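PDB 2HPG: ABC transporter, periplasmic substrate-binding protein from Thermotoga maritima, which probably binds a small solute in the periplasm and hands it to a tripartite ATP-independent (TRAP) membrane transporter. Local coordinates for residues A200-A205 against G210-V215; F144-P149 against L159-P164; E271-C276 against M281-A286; K99-A104 against I264-E269; V181-G186 against R195-A200. All coordinates share one frame; numbering follows the deposited sequence.

Contacts 1, 2 and 5 form one cluster around strand 199-202. Contacts 2 and 5 have centres 8 Å apart, and contacts 1 and 2 have centres 10 Å apart. Contacts 1 and 5 share Ala-200, whose O lies 2.8 Å from Val-145 N of contact 2, probably a hydrogen bond. Arg-162 of contact 2 stands where TRAP binding proteins commonly carry the arginine that meets a ligand carboxylate. It therefore probably lines the pocket, close to contacts 1 and 5. Contact 3 reaches the same sheet and touches contact 1. Contacts 3 and 4 both use helix 243-278. Contacts 4 and 5 are the most distant pair, 27 Å between centres.

Contact 1 of 5, residues A200-A205 against G210-V215; sequences AELTYA and GGLYEV
Leu-202 and Leu-212 make a small apolar contact across a short strand-helix-loop connection. Leu-202 is the last residue of strand 199-202, in the alpha/beta fold of a family 7 solute-binding protein. Helix 204-209 follows it, and Leu-212 stands in a 3-10 turn just after that helix. Thr-203 is the N-cap residue, and its OG1 accepts from the backbone N of Asn-206. At the far end, Gly-211 takes a positive phi of 57° and completes a Schellman motif. The chain therefore doubles back, and the two leucines face each other. Both have CG turned opposite to the carbonyl carbon (chi1 -67° in Leu-202, -74° in Leu-212), which helps bring one CD1 methyl of each to the other. The two side chains cross at about a right angle. No hydrogen bond joins the segments, and at the helix side Ala-205 O stays 4.5 Å from Gly-210 N. The leucine pair also has other cover: Leu-202 packs on Phe-185 and Val-145, and Leu-212 packs on Tyr-189. The 3-10 turn that carries Leu-212 is held by Glu-214 N to Gly-211 O at 3.2 Å and by Val-215 N to Leu-212 O at 3.0 Å. The contact itself comes down to Leu-202 CD1 against Leu-212 CD1, 3.5 Å apart, which is tight for two methyl groups.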
# COMPACT_ATOMS: atom_id res chain seq x y z
N ALA A 200 11.85 1.97 -12.55
CA ALA A 200 11.12 1.90 -11.30
C ALA A 200 9.86 1.06 -11.52
O ALA A 200 9.67 0.47 -12.58
CB ALA A 200 10.75 3.30 -10.81
N GLU A 201 9.01 0.99 -10.51
CA GLU A 201 7.77 0.28 -10.63
C GLU A 201 6.79 1.04 -9.75
O GLU A 201 7.05 1.22 -8.57
CB GLU A 201 7.95 -1.20 -10.24
CG GLU A 201 8.54 -1.46 -8.89
CD GLU A 201 7.54 -1.46 -7.76
OE1 GLU A 201 7.93 -1.14 -6.62
OE2 GLU A 201 6.37 -1.76 -8.00
N LEU A 202 5.75 1.59 -10.36
CA LEU A 202 4.96 2.65 -9.75
C LEU A 202 3.54 2.65 -10.31
O LEU A 202 3.25 1.94 -11.25
CB LEU A 202 5.60 4.02 -10.05
CG LEU A 202 6.97 4.34 -9.43
CD1 LEU A 202 7.54 5.64 -10.02
CD2 LEU A 202 6.95 4.43 -7.90
N THR A 203 2.67 3.46 -9.71
CA THR A 203 1.37 3.75 -10.29
C THR A 203 1.50 4.89 -11.31
O THR A 203 2.50 5.58 -11.33
CB THR A 203 0.44 4.24 -9.20
OG1 THR A 203 0.92 5.49 -8.73
CG2 THR A 203 0.39 3.22 -8.05
N TYR A 204 0.47 5.07 -12.15
CA TYR A 204 0.48 6.14 -13.15
C TYR A 204 0.49 7.53 -12.48
O TYR A 204 1.10 8.46 -12.99
CB TYR A 204 -0.73 6.00 -14.08
CG TYR A 204 -0.61 4.95 -15.19
CD1 TYR A 204 0.09 5.23 -16.35
CD2 TYR A 204 -1.22 3.70 -15.09
CE1 TYR A 204 0.16 4.33 -17.37
CE2 TYR A 204 -1.14 2.77 -16.13
CZ TYR A 204 -0.43 3.10 -17.26
OH TYR A 204 -0.30 2.22 -18.32
N ALA A 205 -0.20 7.67 -11.35
CA ALA A 205 -0.18 8.93 -10.58
C ALA A 205 1.24 9.27 -10.13
O ALA A 205 1.68 10.41 -10.26
CB ALA A 205 -1.10 8.81 -9.36
N GLY A 210 5.48 12.80 -10.55
CA GLY A 210 6.93 12.93 -10.48
C GLY A 210 7.62 13.40 -11.76
O GLY A 210 8.88 13.52 -11.78
N GLY A 211 6.83 13.62 -12.82
CA GLY A 211 7.35 13.99 -14.13
C GLY A 211 8.32 12.98 -14.67
O GLY A 211 9.21 13.30 -15.45
N LEU A 212 8.16 11.73 -14.27
CA LEU A 212 9.13 10.70 -14.65
C LEU A 212 9.05 10.32 -16.14
O LEU A 212 9.97 9.73 -16.68
CB LEU A 212 8.96 9.47 -13.75
CG LEU A 212 9.49 9.67 -12.33
CD1 LEU A 212 9.01 8.51 -11.42
CD2 LEU A 212 11.03 9.80 -12.32
N TYR A 213 7.97 10.71 -16.81
CA TYR A 213 7.84 10.54 -18.25
C TYR A 213 8.92 11.29 -19.04
O TYR A 213 9.17 10.97 -20.20
CB TYR A 213 6.45 10.98 -18.72
CG TYR A 213 6.04 12.34 -18.23
CD1 TYR A 213 6.51 13.50 -18.84
CD2 TYR A 213 5.18 12.47 -17.15
CE1 TYR A 213 6.13 14.75 -18.38
CE2 TYR A 213 4.82 13.72 -16.68
CZ TYR A 213 5.28 14.85 -17.30
OH TYR A 213 4.91 16.09 -16.82
N GLU A 214 9.57 12.26 -18.41
CA GLU A 214 10.70 12.97 -19.04
C GLU A 214 11.93 12.06 -19.21
O GLU A 214 12.78 12.32 -20.07
CB GLU A 214 11.08 14.19 -18.23
CG GLU A 214 10.01 15.26 -18.11
CD GLU A 214 9.80 16.10 -19.37
OE1 GLU A 214 10.49 15.85 -20.38
OE2 GLU A 214 8.94 17.02 -19.35
N VAL A 215 12.04 11.01 -18.40
CA VAL A 215 13.28 10.19 -18.37
C VAL A 215 13.07 8.69 -18.56
O VAL A 215 14.04 7.96 -18.76
CB VAL A 215 14.11 10.48 -17.07
CG1 VAL A 215 14.83 11.81 -17.21
CG2 VAL A 215 13.22 10.42 -15.77

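Contact 2 of 5, residues F144-P149 against L159-P164; sequences FVTNKP and LRIRTP
Ile-161 meets two residues of segment 144-149, each with a different branch. Its chi1 of -63° places CG2 opposite to its own backbone N and CG1 opposite to the carbonyl carbon. CG2 approaches the ring of Phe-144 at the edge, near the ring plane. It lies 4.1 Å from Phe-144 CE1 and 4.2 Å from Phe-144 CD1, so the ring does not receive it over a face. The other branch ends in Ile-161 CD1, which lies 3.9 Å from Thr-146 CG2. The chi1 of 61° in Thr-146 points this methyl at the isoleucine and keeps OG1 on the side of its own loop. There OG1 lies 2.5 Å from Lys-148 O, too short to be taken at face value. The strands concerned are not direct partners. Strand 199-202 runs between 130-146 and 160-162 and pairs with both. Side chains of the two strands flanking 199-202 thus touch across it, on one face of the mixed sheet. Lys-148, its chain fully extended, passes Leu-159 at the partly exposed end of the contact. Its CD is 4.2 Å from Leu-159 CD1, and the two side chains cross obliquely. The charged end goes past the leucine, and NZ is hydrogen-bonded to Asp-155 O. The Phe-144 ring also meets the ring of His-224, with the planes at about 35°.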
# COMPACT_ATOMS: atom_id res chain seq x y z
N PHE A 144 5.80 -1.70 -14.25
CA PHE A 144 7.20 -1.33 -14.46
C PHE A 144 7.33 -0.04 -15.29
O PHE A 144 6.60 0.10 -16.26
CB PHE A 144 7.95 -2.45 -15.14
CG PHE A 144 8.28 -3.60 -14.23
CD1 PHE A 144 9.31 -3.50 -13.32
CD2 PHE A 144 7.52 -4.74 -14.25
CE1 PHE A 144 9.62 -4.55 -12.47
CE2 PHE A 144 7.82 -5.79 -13.41
CZ PHE A 144 8.86 -5.68 -12.51
N VAL A 145 8.27 0.83 -14.92
CA VAL A 145 8.51 2.08 -15.62
C VAL A 145 9.98 2.02 -16.02
O VAL A 145 10.86 2.03 -15.16
CB VAL A 145 8.28 3.34 -14.75
CG1 VAL A 145 7.96 4.56 -15.68
CG2 VAL A 145 7.14 3.14 -13.74
N THR A 146 10.23 1.93 -17.32
CA THR A 146 11.55 1.57 -17.85
C THR A 146 11.82 2.27 -19.20
O THR A 146 10.96 2.96 -19.72
CB THR A 146 11.61 0.07 -18.11
OG1 THR A 146 10.61 -0.28 -19.07
CG2 THR A 146 11.37 -0.76 -16.79
N ASN A 147 13.03 2.09 -19.74
CA ASN A 147 13.34 2.53 -21.11
C ASN A 147 13.49 1.32 -22.04
O ASN A 147 14.10 1.41 -23.10
CB ASN A 147 14.58 3.44 -21.14
CG ASN A 147 14.26 4.88 -20.80
OD1 ASN A 147 13.27 5.44 -21.30
ND2 ASN A 147 15.06 5.47 -19.93
N LYS A 148 12.89 0.20 -21.63
CA LYS A 148 12.88 -1.06 -22.37
C LYS A 148 11.53 -1.70 -22.11
O LYS A 148 11.13 -1.80 -20.95
CB LYS A 148 14.01 -1.94 -21.84
CG LYS A 148 14.05 -3.34 -22.40
CD LYS A 148 15.11 -4.17 -21.68
CE LYS A 148 15.08 -5.60 -22.13
NZ LYS A 148 16.08 -6.43 -21.38
N PRO A 149 10.80 -2.12 -23.16
CA PRO A 149 9.51 -2.78 -22.88
C PRO A 149 9.69 -4.07 -22.08
O PRO A 149 10.64 -4.79 -22.31
CB PRO A 149 8.97 -3.14 -24.27
CG PRO A 149 9.88 -2.58 -25.25
CD PRO A 149 11.07 -2.00 -24.59
N LEU A 159 18.40 -5.55 -15.15
CA LEU A 159 17.86 -4.20 -14.98
C LEU A 159 17.79 -3.80 -13.50
O LEU A 159 17.17 -4.50 -12.70
CB LEU A 159 16.47 -4.06 -15.61
CG LEU A 159 16.34 -4.07 -17.15
CD1 LEU A 159 14.98 -3.54 -17.54
CD2 LEU A 159 17.42 -3.27 -17.84
N ARG A 160 18.42 -2.68 -13.16
CA ARG A 160 18.34 -2.13 -11.82
C ARG A 160 17.01 -1.38 -11.71
O ARG A 160 16.87 -0.30 -12.25
CB ARG A 160 19.49 -1.17 -11.53
CG ARG A 160 20.88 -1.81 -11.40
CD ARG A 160 21.65 -1.87 -12.69
NE ARG A 160 21.58 -0.63 -13.47
CZ ARG A 160 22.25 0.48 -13.21
NH1 ARG A 160 23.11 0.54 -12.20
NH2 ARG A 160 22.08 1.55 -14.00
N ILE A 161 16.06 -1.96 -10.99
CA ILE A 161 14.72 -1.34 -10.82
C ILE A 161 14.50 -0.91 -9.37
O ILE A 161 14.58 -1.73 -8.45
CB ILE A 161 13.61 -2.35 -11.18
CG1 ILE A 161 13.69 -2.74 -12.67
CG2 ILE A 161 12.25 -1.79 -10.86
CD1 ILE A 161 13.55 -1.56 -13.65
N ARG A 162 14.18 0.36 -9.17
CA ARG A 162 14.05 0.86 -7.82
C ARG A 162 12.70 0.42 -7.30
O ARG A 162 11.68 0.42 -8.03
CB ARG A 162 14.31 2.38 -7.73
CG ARG A 162 13.13 3.25 -7.46
CD ARG A 162 12.84 3.51 -6.01
NE ARG A 162 11.41 3.55 -5.84
CZ ARG A 162 10.71 3.93 -4.78
NH1 ARG A 162 11.22 4.47 -3.69
NH2 ARG A 162 9.39 3.81 -4.86
N THR A 163 12.70 -0.03 -6.05
CA THR A 163 11.47 -0.47 -5.37
C THR A 163 11.67 -0.14 -3.88
O THR A 163 12.81 0.04 -3.46
CB THR A 163 11.22 -1.96 -5.67
OG1 THR A 163 9.91 -2.35 -5.21
CG2 THR A 163 12.29 -2.83 -5.03
N PRO A 164 10.59 0.03 -3.09
CA PRO A 164 10.75 0.38 -1.67
C PRO A 164 11.66 -0.58 -0.92
O PRO A 164 11.96 -1.67 -1.41
CB PRO A 164 9.33 0.34 -1.16
CG PRO A 164 8.51 0.67 -2.34
CD PRO A 164 9.17 -0.01 -3.47

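Contact 3 of 5, residues E271-C276 against M281-A286; sequences EYKQKC and MAVIPA
Lys-273 has CG opposite to its backbone N (chi1 -177°), and the rest of its chain is extended. This carries the aliphatic end off the helix and across Val-283. Lys-273 CE lies 3.9 Å from Val-283 CG1, and the two side chains cross at about a right angle. Beyond this the ammonium group goes on to a salt bridge with Glu-221 OE2. Met-281 is modelled as selenomethionine. Its chi1 of -66° and extended chi2 put SE 3.9 Å from Cys-276 CB and 4.1 Å from Cys-276 SG. The bend at chi3 sets the direction of the terminal methyl CE, which packs on Val-145. The backbones join at the same place. Met-281 N donates to Cys-276 O at 3.1 Å, and the bond is nearly straight at 167°. Met-281 CB comes within 3.5 Å of the same Cys-276 O. The bond ties the last turns of helix 243-278 to the start of strand 282-284. That strand runs parallel to strand 218-234, with backbone hydrogen bonds to Met-219 and Glu-221 of it and to Lys-217 just before it. Helix 204-209 packs on both parts: Tyr-204 touches Val-283, and Ala-205 touches Tyr-272.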
# COMPACT_ATOMS: atom_id res chain seq x y z
N GLU A 271 -7.23 8.23 -15.60
CA GLU A 271 -6.97 9.60 -16.04
C GLU A 271 -5.50 9.88 -16.18
O GLU A 271 -5.07 10.53 -17.11
CB GLU A 271 -7.53 10.61 -15.06
CG GLU A 271 -9.01 10.60 -14.96
CD GLU A 271 -9.52 11.63 -13.97
OE1 GLU A 271 -10.50 11.32 -13.25
OE2 GLU A 271 -8.96 12.75 -13.90
N TYR A 272 -4.72 9.40 -15.21
CA TYR A 272 -3.27 9.58 -15.22
C TYR A 272 -2.62 8.79 -16.34
O TYR A 272 -1.66 9.25 -16.92
CB TYR A 272 -2.68 9.18 -13.87
CG TYR A 272 -2.81 10.24 -12.79
CD1 TYR A 272 -2.20 11.48 -12.94
CD2 TYR A 272 -3.50 9.98 -11.63
CE1 TYR A 272 -2.30 12.45 -11.96
CE2 TYR A 272 -3.60 10.94 -10.62
CZ TYR A 272 -3.00 12.18 -10.80
OH TYR A 272 -3.09 13.13 -9.81
N LYS A 273 -3.16 7.61 -16.65
CA LYS A 273 -2.72 6.85 -17.82
C LYS A 273 -2.85 7.68 -19.09
O LYS A 273 -1.91 7.77 -19.87
CB LYS A 273 -3.51 5.53 -17.97
CG LYS A 273 -3.06 4.64 -19.14
CD LYS A 273 -3.74 3.28 -19.12
CE LYS A 273 -3.30 2.42 -20.30
NZ LYS A 273 -3.92 1.07 -20.26
N GLN A 274 -4.02 8.29 -19.27
CA GLN A 274 -4.25 9.17 -20.42
C GLN A 274 -3.30 10.34 -20.43
O GLN A 274 -2.81 10.74 -21.52
CB GLN A 274 -5.70 9.72 -20.44
CG GLN A 274 -6.81 8.71 -20.57
CD GLN A 274 -6.65 7.74 -21.72
OE1 GLN A 274 -5.75 6.91 -21.72
NE2 GLN A 274 -7.57 7.81 -22.69
N LYS A 275 -3.05 10.94 -19.27
CA LYS A 275 -2.09 12.05 -19.19
C LYS A 275 -0.69 11.60 -19.54
O LYS A 275 0.06 12.34 -20.16
CB LYS A 275 -2.09 12.69 -17.80
CG LYS A 275 -3.32 13.52 -17.53
CD LYS A 275 -3.46 13.88 -16.11
CE LYS A 275 -4.34 15.13 -15.95
NZ LYS A 275 -4.94 15.23 -14.58
N CYS A 276 -0.31 10.40 -19.13
CA CYS A 276 1.03 9.87 -19.43
C CYS A 276 1.21 9.60 -20.93
O CYS A 276 2.26 9.89 -21.51
CB CYS A 276 1.31 8.58 -18.65
SG CYS A 276 1.71 8.81 -16.86
N MSE A 281 4.48 8.74 -23.35
CA MSE A 281 4.89 7.42 -22.90
C MSE A 281 4.27 6.34 -23.75
O MSE A 281 3.16 6.50 -24.26
CB MSE A 281 4.51 7.20 -21.44
CG MSE A 281 5.24 8.10 -20.48
SE MSE A 281 5.04 7.38 -18.69
CE MSE A 281 6.40 5.97 -18.72
N ALA A 282 4.99 5.23 -23.89
CA ALA A 282 4.48 4.04 -24.56
C ALA A 282 4.01 3.05 -23.53
O ALA A 282 4.78 2.64 -22.68
CB ALA A 282 5.57 3.41 -25.40
N VAL A 283 2.74 2.67 -23.61
CA VAL A 283 2.16 1.67 -22.70
C VAL A 283 2.23 0.32 -23.35
O VAL A 283 1.79 0.17 -24.48
CB VAL A 283 0.70 2.00 -22.38
CG1 VAL A 283 0.07 0.91 -21.53
CG2 VAL A 283 0.64 3.32 -21.67
N ILE A 284 2.80 -0.67 -22.65
CA ILE A 284 2.71 -2.06 -23.04
C ILE A 284 1.53 -2.65 -22.28
O ILE A 284 1.62 -2.85 -21.08
CB ILE A 284 3.99 -2.84 -22.69
CG1 ILE A 284 5.22 -2.11 -23.25
CG2 ILE A 284 3.90 -4.24 -23.23
CD1 ILE A 284 5.20 -1.92 -24.75
N PRO A 285 0.39 -2.88 -22.96
CA PRO A 285 -0.83 -3.25 -22.26
C PRO A 285 -0.72 -4.63 -21.64
O PRO A 285 0.13 -5.42 -22.05
CB PRO A 285 -1.91 -3.25 -23.35
CG PRO A 285 -1.27 -2.85 -24.60
CD PRO A 285 0.20 -2.81 -24.42
N ALA A 286 -1.58 -4.91 -20.67
CA ALA A 286 -1.53 -6.17 -19.93
C ALA A 286 -1.66 -7.36 -20.89
O ALA A 286 -0.90 -8.33 -20.81
CB ALA A 286 -2.64 -6.21 -18.85

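Contact 4 of 5, residues K99-A104 against I264-E269; sequences KTPEEA and IMKELE
Met-265 and Lys-266 of helix 243-278 lie against Pro-101 and Glu-102, the first residues of helix 101-112. Met-265, modelled as selenomethionine, can be followed outward. Its CB lies 3.8 Å from Pro-101 CB, and Pro-101 CG is equally close. The chain then slides past the proline ring, the two side chains pointing in opposite directions. Met-265 SE reaches Pro-101 CA at 4.0 Å. A last bend (chi3 -60°) turns the methyl back toward the Pro-101 backbone, and Met-265 CE ends 3.8 Å from Pro-101 O. Leu-226 of strand 218-234 also touches this side chain. Lys-266 touches the same CB-CG edge of the ring, beside Met-265, with its CG 3.8 Å from Pro-101 CB. Its chain then folds at chi3 and chi4 (65° and 67°) toward Glu-102. The salt bridge between Lys-266 NZ and Glu-102 OE2 is modelled at 2.5 Å, so its exact length is doubtful. Both charged side chains are exposed, while Met-265 is buried. The start of helix 101-112 is fixed by Thr-100, whose OG1 accepts from Glu-103 N at 3.1 Å. Glu-103 OE1 in turn accepts from Lys-99 N at 2.8 Å, on the anti side of the carboxylate. In the other helix, Glu-269 N bonds to Ile-264 O at 3.0 Å, a wider pi-type turn. The arrangement is an N-capped helix start, with proline as its first residue, packed on the side of the long helix that is a feature of TRAP solute-binding proteins.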
# COMPACT_ATOMS: atom_id res chain seq x y z
N LYS A 99 -9.82 -9.87 -9.68
CA LYS A 99 -9.46 -9.48 -11.04
C LYS A 99 -10.07 -8.16 -11.48
O LYS A 99 -9.88 -7.76 -12.62
CB LYS A 99 -9.87 -10.57 -12.04
CG LYS A 99 -9.19 -11.90 -11.83
CD LYS A 99 -7.75 -11.88 -12.32
CE LYS A 99 -6.93 -12.89 -11.58
NZ LYS A 99 -5.61 -13.06 -12.21
N THR A 100 -10.82 -7.49 -10.60
CA THR A 100 -11.36 -6.14 -10.85
C THR A 100 -11.26 -5.34 -9.55
O THR A 100 -11.08 -5.92 -8.50
CB THR A 100 -12.82 -6.17 -11.25
OG1 THR A 100 -13.64 -6.52 -10.12
CG2 THR A 100 -13.03 -7.19 -12.39
N PRO A 101 -11.35 -4.00 -9.63
CA PRO A 101 -11.39 -3.17 -8.40
C PRO A 101 -12.41 -3.61 -7.35
O PRO A 101 -12.05 -3.83 -6.20
CB PRO A 101 -11.68 -1.76 -8.95
CG PRO A 101 -11.01 -1.79 -10.31
CD PRO A 101 -11.33 -3.16 -10.84
N GLU A 102 -13.67 -3.76 -7.74
CA GLU A 102 -14.72 -4.19 -6.81
C GLU A 102 -14.41 -5.56 -6.20
O GLU A 102 -14.63 -5.78 -5.01
CB GLU A 102 -16.09 -4.22 -7.49
CG GLU A 102 -16.60 -2.86 -7.97
CD GLU A 102 -16.12 -2.46 -9.38
OE1 GLU A 102 -15.25 -3.14 -10.00
OE2 GLU A 102 -16.62 -1.41 -9.88
N GLU A 103 -13.89 -6.48 -7.00
CA GLU A 103 -13.46 -7.79 -6.49
C GLU A 103 -12.32 -7.70 -5.48
O GLU A 103 -12.24 -8.50 -4.55
CB GLU A 103 -13.04 -8.70 -7.66
CG GLU A 103 -14.19 -9.20 -8.51
CD GLU A 103 -13.77 -10.14 -9.63
OE1 GLU A 103 -12.58 -10.50 -9.74
OE2 GLU A 103 -14.64 -10.53 -10.41
N ALA A 104 -11.42 -6.75 -5.70
CA ALA A 104 -10.28 -6.55 -4.79
C ALA A 104 -10.75 -6.15 -3.38
O ALA A 104 -10.29 -6.72 -2.40
CB ALA A 104 -9.31 -5.49 -5.37
N ILE A 264 -9.58 5.78 -6.96
CA ILE A 264 -8.24 5.53 -7.47
C ILE A 264 -8.24 4.46 -8.57
O ILE A 264 -7.73 4.70 -9.67
CB ILE A 264 -7.24 5.15 -6.33
CG1 ILE A 264 -6.93 6.36 -5.45
CG2 ILE A 264 -5.93 4.64 -6.91
CD1 ILE A 264 -6.06 6.04 -4.26
N MSE A 265 -8.81 3.29 -8.29
CA MSE A 265 -8.72 2.15 -9.21
C MSE A 265 -9.61 2.21 -10.43
O MSE A 265 -9.28 1.60 -11.44
CB MSE A 265 -9.00 0.84 -8.45
CG MSE A 265 -7.83 0.35 -7.67
SE MSE A 265 -8.17 -1.39 -6.90
CE MSE A 265 -9.70 -0.93 -5.79
N LYS A 266 -10.74 2.90 -10.32
CA LYS A 266 -11.75 2.96 -11.37
C LYS A 266 -11.70 4.26 -12.17
O LYS A 266 -12.17 4.29 -13.30
CB LYS A 266 -13.15 2.77 -10.79
CG LYS A 266 -13.41 1.35 -10.27
CD LYS A 266 -14.77 1.24 -9.56
CE LYS A 266 -15.98 1.47 -10.45
NZ LYS A 266 -16.17 0.42 -11.49
N GLU A 267 -11.12 5.33 -11.62
CA GLU A 267 -11.07 6.60 -12.34
C GLU A 267 -9.74 7.32 -12.40
O GLU A 267 -9.35 7.77 -13.47
CB GLU A 267 -12.13 7.58 -11.85
CG GLU A 267 -12.48 7.47 -10.43
CD GLU A 267 -13.93 7.84 -10.17
OE1 GLU A 267 -14.21 9.05 -9.98
OE2 GLU A 267 -14.77 6.91 -10.14
N LEU A 268 -9.06 7.49 -11.27
CA LEU A 268 -7.91 8.39 -11.26
C LEU A 268 -6.73 7.78 -11.97
O LEU A 268 -6.04 8.47 -12.74
CB LEU A 268 -7.54 8.80 -9.83
CG LEU A 268 -8.61 9.62 -9.12
CD1 LEU A 268 -8.12 10.03 -7.74
CD2 LEU A 268 -8.95 10.85 -9.96
N GLU A 269 -6.48 6.51 -11.72
CA GLU A 269 -5.39 5.84 -12.42
C GLU A 269 -5.59 5.82 -13.93
O GLU A 269 -4.61 5.90 -14.68
CB GLU A 269 -5.21 4.42 -11.89
CG GLU A 269 -4.31 4.34 -10.65
CD GLU A 269 -2.85 4.75 -10.93
OE1 GLU A 269 -2.12 4.02 -11.64
OE2 GLU A 269 -2.43 5.80 -10.40

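Contact 5 of 5, residues V181-G186 against R195-A200; sequences VAVNFG and RAVDGA
Val-197 meets Val-181 and Val-183, and the chain of segment 195-200 reaches it in two steps. Arg-195 leaves helix 188-193 with a positive phi of 66° and closes a Schellman motif. Its O takes a hydrogen bond from Arg-160 NH2. Ala-196 then leads into Val-197, the residue that makes the contact. With chi1 at -58°, Val-197 CG1 is turned opposite to its carbonyl carbon and faces the other segment. This one methyl touches both partners. It lies 3.9 Å from Val-181 CG1, where the side chains meet at a slant. It is also 3.9 Å from Val-183 CG2, and here they meet tip to tip. Asp-198 follows, in a salt bridge with Arg-160 NE. Gly-199 and Ala-200 lead on into the strand that continues to Leu-202. The whole forms a beta-alpha-beta crossover: strand 179-181, helix 188-193 and strand 199-202, with strand 160-162 between the two strands and parallel to both. The helix covers the valines through Ala-191, which touches Val-183 and Val-197. No hydrogen bond crosses between the two segments. The chemistry is therefore apolar methyl packing against helix 188-193; the directional bonds nearby come from Arg-160 and, to Val-183 O, from Arg-162 NH1.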
# COMPACT_ATOMS: atom_id res chain seq x y z
N VAL A 181 16.65 -2.18 -6.23
CA VAL A 181 17.51 -1.13 -5.69
C VAL A 181 16.68 -0.15 -4.88
O VAL A 181 15.64 0.30 -5.33
CB VAL A 181 18.20 -0.37 -6.83
CG1 VAL A 181 19.08 0.73 -6.28
CG2 VAL A 181 19.00 -1.31 -7.69
N ALA A 182 17.12 0.18 -3.67
CA ALA A 182 16.39 1.15 -2.82
C ALA A 182 16.80 2.57 -3.20
O ALA A 182 17.97 2.86 -3.30
CB ALA A 182 16.70 0.88 -1.33
N VAL A 183 15.83 3.45 -3.43
CA VAL A 183 16.12 4.86 -3.66
C VAL A 183 14.99 5.67 -3.07
O VAL A 183 13.84 5.37 -3.33
CB VAL A 183 16.17 5.23 -5.15
CG1 VAL A 183 16.59 6.67 -5.33
CG2 VAL A 183 17.09 4.29 -5.93
N ASN A 184 15.30 6.69 -2.28
CA ASN A 184 14.28 7.60 -1.78
C ASN A 184 13.43 8.06 -2.95
O ASN A 184 13.96 8.38 -4.01
CB ASN A 184 14.96 8.80 -1.11
CG ASN A 184 14.00 9.65 -0.30
OD1 ASN A 184 13.26 10.49 -0.83
ND2 ASN A 184 14.03 9.45 1.02
N PHE A 185 12.12 8.06 -2.77
CA PHE A 185 11.18 8.31 -3.86
C PHE A 185 11.45 9.64 -4.55
O PHE A 185 11.43 9.72 -5.78
CB PHE A 185 9.76 8.31 -3.31
CG PHE A 185 8.70 8.48 -4.35
CD1 PHE A 185 8.04 7.39 -4.87
CD2 PHE A 185 8.36 9.76 -4.80
CE1 PHE A 185 7.05 7.55 -5.83
CE2 PHE A 185 7.37 9.93 -5.76
CZ PHE A 185 6.72 8.82 -6.28
N GLY A 186 11.71 10.67 -3.76
CA GLY A 186 12.03 12.00 -4.28
C GLY A 186 13.30 12.03 -5.09
O GLY A 186 13.59 13.03 -5.74
N ARG A 195 21.80 7.68 -14.18
CA ARG A 195 22.03 6.29 -14.57
C ARG A 195 22.42 5.36 -13.41
O ARG A 195 23.08 4.34 -13.63
CB ARG A 195 23.06 6.21 -15.72
CG ARG A 195 22.79 7.27 -16.77
CD ARG A 195 23.16 6.87 -18.17
NE ARG A 195 24.57 7.06 -18.45
CZ ARG A 195 25.17 8.25 -18.61
NH1 ARG A 195 24.48 9.39 -18.49
NH2 ARG A 195 26.48 8.29 -18.87
N ALA A 196 22.03 5.70 -12.19
CA ALA A 196 22.23 4.83 -11.03
C ALA A 196 21.22 3.68 -11.03
O ALA A 196 21.49 2.60 -10.49
CB ALA A 196 22.18 5.64 -9.72
N VAL A 197 20.04 3.91 -11.61
CA VAL A 197 19.03 2.86 -11.84
C VAL A 197 18.52 2.90 -13.28
O VAL A 197 18.70 3.91 -13.98
CB VAL A 197 17.81 2.94 -10.86
CG1 VAL A 197 18.27 2.84 -9.40
CG2 VAL A 197 16.99 4.19 -11.08
N ASP A 198 17.87 1.82 -13.71
CA ASP A 198 17.36 1.70 -15.08
C ASP A 198 15.86 2.00 -15.16
O ASP A 198 15.33 2.27 -16.25
CB ASP A 198 17.59 0.30 -15.62
CG ASP A 198 19.04 -0.06 -15.69
OD1 ASP A 198 19.83 0.76 -16.20
OD2 ASP A 198 19.39 -1.18 -15.26
N GLY A 199 15.18 1.93 -14.03
CA GLY A 199 13.74 2.15 -14.01
C GLY A 199 13.17 2.01 -12.62
O GLY A 199 13.90 1.98 -11.62
N ALA A 200 11.85 1.97 -12.55
CA ALA A 200 11.12 1.90 -11.30
C ALA A 200 9.86 1.06 -11.52
O ALA A 200 9.67 0.47 -12.58
CB ALA A 200 10.75 3.30 -10.81